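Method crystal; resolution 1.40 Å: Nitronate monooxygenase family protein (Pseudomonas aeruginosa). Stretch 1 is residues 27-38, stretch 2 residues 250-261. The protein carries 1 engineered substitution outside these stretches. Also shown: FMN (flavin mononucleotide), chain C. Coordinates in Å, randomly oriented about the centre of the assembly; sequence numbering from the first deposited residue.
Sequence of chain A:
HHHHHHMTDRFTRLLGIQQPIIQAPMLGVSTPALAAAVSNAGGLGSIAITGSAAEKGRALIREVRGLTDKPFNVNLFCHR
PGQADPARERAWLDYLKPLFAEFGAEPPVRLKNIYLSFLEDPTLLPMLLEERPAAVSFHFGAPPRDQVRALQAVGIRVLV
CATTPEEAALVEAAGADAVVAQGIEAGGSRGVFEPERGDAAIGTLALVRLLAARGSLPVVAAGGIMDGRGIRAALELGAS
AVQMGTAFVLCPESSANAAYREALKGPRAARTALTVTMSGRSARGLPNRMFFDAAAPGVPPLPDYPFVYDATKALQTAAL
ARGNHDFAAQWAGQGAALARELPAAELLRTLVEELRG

Stretch 1 (27-38) LGVSTPALAAAV
Stretch 2 (250-261) LCPESSANAAYR

Stretch 1 runs as a loop from L27 to T31 and then enters a helix at P32 that continues beyond V38; stretch 2 is a loop from L250 to N257, with a type I turn from C251 to S254, before a helix begins at A258. The two pack in antiparallel register, with CA–CA distances of 4.7 Å for V29–S255, 5.3 Å for S30–S254 and 4.8 Å for L34–E253, and bury 454 Å² in total.

L27 (phi/psi -59/125) points away from stretch 2 and serves the flavin instead: its N donates to FMN O4 at 2.8 Å and, weakly, to FMN N5 at 3.3 Å. G28 follows at 90/-8, where a CB would be jammed against the carbonyl O of L27, so the backbone itself calls for glycine. G28 O accepts a 2.8 Å hydrogen bond from S255 OG, whose chi1 is p (57°). V29 (-125/-47) continues the pairing: S255 N donates to V29 O at 2.8 Å with a nearly straight angle of 170°. Its side chain, chi1 t, places CG2 3.6 Å from Y260 CE2 at the edge of the ring. FMN C7M also lies near the ring plane, 4.0 Å from V29 CG2 and 3.1 Å from Y260 OH, so valine, tyrosine and flavin methyl meet in one cluster. Y260 has chi1 t (-167°), and its N donates to N257 OD1 at 3.0 Å, capping the second helix.

S30 (-69/155, chi1 p) turns its side chain away; one water donates to S30 O at 2.9 Å and to S255 OG at 2.8 Å, bridging the stretches. T31 (-144/164, chi1 p) points toward stretch 2. Its OG1 donates to E253 O at 2.7 Å and accepts from L34 N at 2.9 Å, so one hydroxyl both caps the first helix and ties it to the turn. T31 CG2 packs 3.6 Å from S255 CB.

Within the helix, A33 CB approaches E253 CB at 4.2 Å. L34 comes closer, with its CA 3.6 Å from E253 CB; in its t,p rotamer, CD1 lies 4.1 Å from C251 CB and CD2 4.3 Å from S254 CB. E253 (chi1 m, chi2 p) extends along the helix, its CG 4.5 Å from A37 CB. The turn receiving these residues is closed by S254 N to C251 O at 3.1 Å and braced by R261, whose NH1 donates to C251 O at 3.0 Å and whose NE donates to A256 O at 2.9 Å.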

# COMPACT_ATOMS: atom_id res chain seq x y z
N LEU A 27 18.50 -5.02 10.57
CA LEU A 27 19.12 -5.13 11.88
C LEU A 27 18.59 -6.38 12.61
O LEU A 27 17.38 -6.58 12.72
CB LEU A 27 18.89 -3.85 12.70
CG LEU A 27 19.66 -3.73 14.02
CD1 LEU A 27 21.16 -3.79 13.80
CD2 LEU A 27 19.26 -2.42 14.69
N GLY A 28 19.52 -7.24 13.03
CA GLY A 28 19.19 -8.49 13.69
C GLY A 28 19.01 -9.67 12.74
O GLY A 28 18.87 -10.81 13.18
N VAL A 29 19.01 -9.40 11.44
CA VAL A 29 18.80 -10.46 10.44
C VAL A 29 19.92 -10.53 9.40
O VAL A 29 20.42 -11.62 9.09
CB VAL A 29 17.44 -10.29 9.73
CG1 VAL A 29 17.29 -11.34 8.63
CG2 VAL A 29 16.30 -10.40 10.73
N SER A 30 20.32 -9.39 8.85
CA SER A 30 21.47 -9.41 7.96
C SER A 30 22.73 -9.70 8.77
O SER A 30 22.79 -9.45 9.98
CB SER A 30 21.58 -8.14 7.13
OG SER A 30 21.50 -6.96 7.91
N THR A 31 23.74 -10.25 8.09
CA THR A 31 25.00 -10.63 8.72
C THR A 31 26.10 -10.37 7.70
O THR A 31 25.81 -10.23 6.51
CB THR A 31 25.03 -12.13 9.02
OG1 THR A 31 24.92 -12.85 7.78
CG2 THR A 31 23.89 -12.53 9.96
N PRO A 32 27.37 -10.32 8.15
CA PRO A 32 28.45 -10.27 7.16
C PRO A 32 28.41 -11.42 6.14
O PRO A 32 28.69 -11.18 4.96
CB PRO A 32 29.71 -10.33 8.02
CG PRO A 32 29.30 -9.65 9.29
CD PRO A 32 27.88 -10.13 9.52
N ALA A 33 28.06 -12.63 6.58
CA ALA A 33 27.96 -13.76 5.66
C ALA A 33 26.89 -13.52 4.58
O ALA A 33 27.13 -13.81 3.41
CB ALA A 33 27.68 -15.05 6.41
N LEU A 34 25.73 -13.00 4.98
CA LEU A 34 24.66 -12.75 4.01
C LEU A 34 25.08 -11.66 3.02
O LEU A 34 24.92 -11.83 1.80
CB LEU A 34 23.36 -12.34 4.73
CG LEU A 34 22.23 -11.93 3.79
CD1 LEU A 34 21.83 -13.09 2.89
CD2 LEU A 34 21.03 -11.43 4.58
N ALA A 35 25.61 -10.56 3.54
CA ALA A 35 26.06 -9.44 2.72
C ALA A 35 27.12 -9.89 1.72
O ALA A 35 27.05 -9.55 0.53
CB ALA A 35 26.59 -8.30 3.61
N ALA A 36 28.10 -10.66 2.20
CA ALA A 36 29.20 -11.06 1.33
C ALA A 36 28.73 -12.00 0.24
O ALA A 36 29.20 -11.93 -0.90
CB ALA A 36 30.30 -11.70 2.14
N ALA A 37 27.79 -12.88 0.57
CA ALA A 37 27.24 -13.82 -0.40
C ALA A 37 26.55 -13.08 -1.55
O ALA A 37 26.75 -13.39 -2.73
CB ALA A 37 26.30 -14.80 0.27
N VAL A 38 25.73 -12.08 -1.20
CA VAL A 38 25.04 -11.30 -2.22
C VAL A 38 26.00 -10.46 -3.06
O VAL A 38 25.88 -10.42 -4.29
CB VAL A 38 23.97 -10.40 -1.56
CG1 VAL A 38 23.33 -9.49 -2.58
CG2 VAL A 38 22.92 -11.28 -0.90
N LEU A 250 15.02 -15.99 4.83
CA LEU A 250 15.16 -17.44 4.93
C LEU A 250 16.51 -17.99 4.45
O LEU A 250 16.76 -19.19 4.57
CB LEU A 250 14.03 -18.14 4.19
CG LEU A 250 12.62 -17.89 4.73
CD1 LEU A 250 11.63 -18.61 3.85
CD2 LEU A 250 12.49 -18.35 6.17
N CYS A 251 17.36 -17.12 3.91
CA CYS A 251 18.70 -17.57 3.50
C CYS A 251 19.42 -18.11 4.72
O CYS A 251 19.29 -17.56 5.81
CB CYS A 251 19.51 -16.42 2.89
SG CYS A 251 18.85 -15.80 1.34
N PRO A 252 20.18 -19.20 4.54
CA PRO A 252 20.90 -19.81 5.66
C PRO A 252 21.95 -18.87 6.24
O PRO A 252 22.32 -19.03 7.42
CB PRO A 252 21.57 -21.04 5.01
CG PRO A 252 21.62 -20.72 3.55
CD PRO A 252 20.35 -19.95 3.29
N GLU A 253 22.40 -17.90 5.45
CA GLU A 253 23.40 -16.93 5.90
C GLU A 253 22.83 -15.86 6.83
O GLU A 253 23.58 -15.17 7.50
CB GLU A 253 24.06 -16.25 4.70
CG GLU A 253 24.83 -17.18 3.76
CD GLU A 253 23.96 -17.89 2.74
OE1 GLU A 253 22.74 -17.62 2.67
OE2 GLU A 253 24.51 -18.72 1.97
N SER A 254 21.51 -15.70 6.87
CA SER A 254 20.92 -14.68 7.74
C SER A 254 20.95 -15.14 9.19
O SER A 254 21.17 -16.33 9.47
CB SER A 254 19.48 -14.37 7.33
OG SER A 254 18.57 -15.21 8.01
N SER A 255 20.72 -14.22 10.13
CA SER A 255 20.66 -14.59 11.53
C SER A 255 19.24 -14.72 12.09
O SER A 255 19.04 -14.67 13.30
CB SER A 255 21.46 -13.61 12.40
OG SER A 255 21.00 -12.29 12.22
N ALA A 256 18.25 -14.91 11.21
CA ALA A 256 16.90 -15.24 11.67
C ALA A 256 16.98 -16.53 12.48
O ALA A 256 17.66 -17.48 12.08
CB ALA A 256 15.96 -15.41 10.48
N ASN A 257 16.28 -16.58 13.60
CA ASN A 257 16.29 -17.82 14.37
C ASN A 257 15.28 -18.84 13.82
O ASN A 257 14.53 -18.55 12.87
CB ASN A 257 16.16 -17.58 15.89
CG ASN A 257 14.79 -17.04 16.30
OD1 ASN A 257 13.83 -17.06 15.53
ND2 ASN A 257 14.71 -16.57 17.54
N ALA A 258 15.28 -20.04 14.39
CA ALA A 258 14.42 -21.10 13.88
C ALA A 258 12.94 -20.74 13.92
O ALA A 258 12.18 -21.07 13.01
CB ALA A 258 14.67 -22.40 14.66
N ALA A 259 12.52 -20.06 14.98
CA ALA A 259 11.11 -19.72 15.10
C ALA A 259 10.70 -18.72 14.00
O ALA A 259 9.61 -18.82 13.44
CB ALA A 259 10.80 -19.16 16.48
N TYR A 260 11.59 -17.77 13.71
CA TYR A 260 11.34 -16.78 12.66
C TYR A 260 11.21 -17.48 11.30
O TYR A 260 10.29 -17.22 10.53
CB TYR A 260 12.49 -15.79 12.68
CG TYR A 260 12.37 -14.49 11.89
CD1 TYR A 260 11.28 -14.23 11.05
CD2 TYR A 260 13.36 -13.53 12.00
CE1 TYR A 260 11.22 -13.03 10.34
CE2 TYR A 260 13.30 -12.34 11.31
CZ TYR A 260 12.23 -12.09 10.48
OH TYR A 260 12.21 -10.88 9.80
N ARG A 261 12.14 -18.39 11.01
CA ARG A 261 12.09 -19.14 9.75
C ARG A 261 10.82 -19.97 9.63
O ARG A 261 10.14 -19.94 8.60
CB ARG A 261 13.33 -20.03 9.61
CG ARG A 261 14.62 -19.24 9.57
CD ARG A 261 15.83 -20.14 9.74
NE ARG A 261 17.04 -19.35 9.97
CZ ARG A 261 17.78 -18.82 9.00
NH1 ARG A 261 17.46 -19.03 7.72
NH2 ARG A 261 18.84 -18.09 9.31
N1 FMN C . 15.75 -0.95 6.83
C2 FMN C . 16.76 -0.20 7.42
O2 FMN C . 17.02 0.91 6.97
N3 FMN C . 17.48 -0.68 8.49
C4 FMN C . 17.18 -1.93 8.99
O4 FMN C . 17.79 -2.39 9.95
C4A FMN C . 16.17 -2.68 8.41
N5 FMN C . 15.89 -3.91 8.94
C5A FMN C . 14.91 -4.70 8.39
C6 FMN C . 14.67 -5.94 8.95
C7 FMN C . 13.71 -6.78 8.42
C7M FMN C . 13.53 -8.12 9.07
C8 FMN C . 12.95 -6.35 7.33
C8M FMN C . 11.88 -7.25 6.76
C9 FMN C . 13.19 -5.09 6.77
C9A FMN C . 14.18 -4.25 7.30
N10 FMN C . 14.45 -2.99 6.76
C10 FMN C . 15.44 -2.20 7.33
C1' FMN C . 13.64 -2.48 5.59
C2' FMN C . 14.29 -2.75 4.25
O2' FMN C . 15.36 -1.87 4.05
C3' FMN C . 13.30 -2.54 3.11
O3' FMN C . 12.58 -1.33 3.25
C4' FMN C . 12.30 -3.68 3.15
O4' FMN C . 12.96 -4.87 3.54
C5' FMN C . 11.73 -3.87 1.76
O5' FMN C . 10.57 -4.62 1.95
P FMN C . 10.52 -6.18 1.60
O1P FMN C . 11.59 -6.50 0.60
O2P FMN C . 9.13 -6.46 1.12
O3P FMN C . 10.81 -6.87 2.89
O HOH W 1 22.68 -10.09 12.85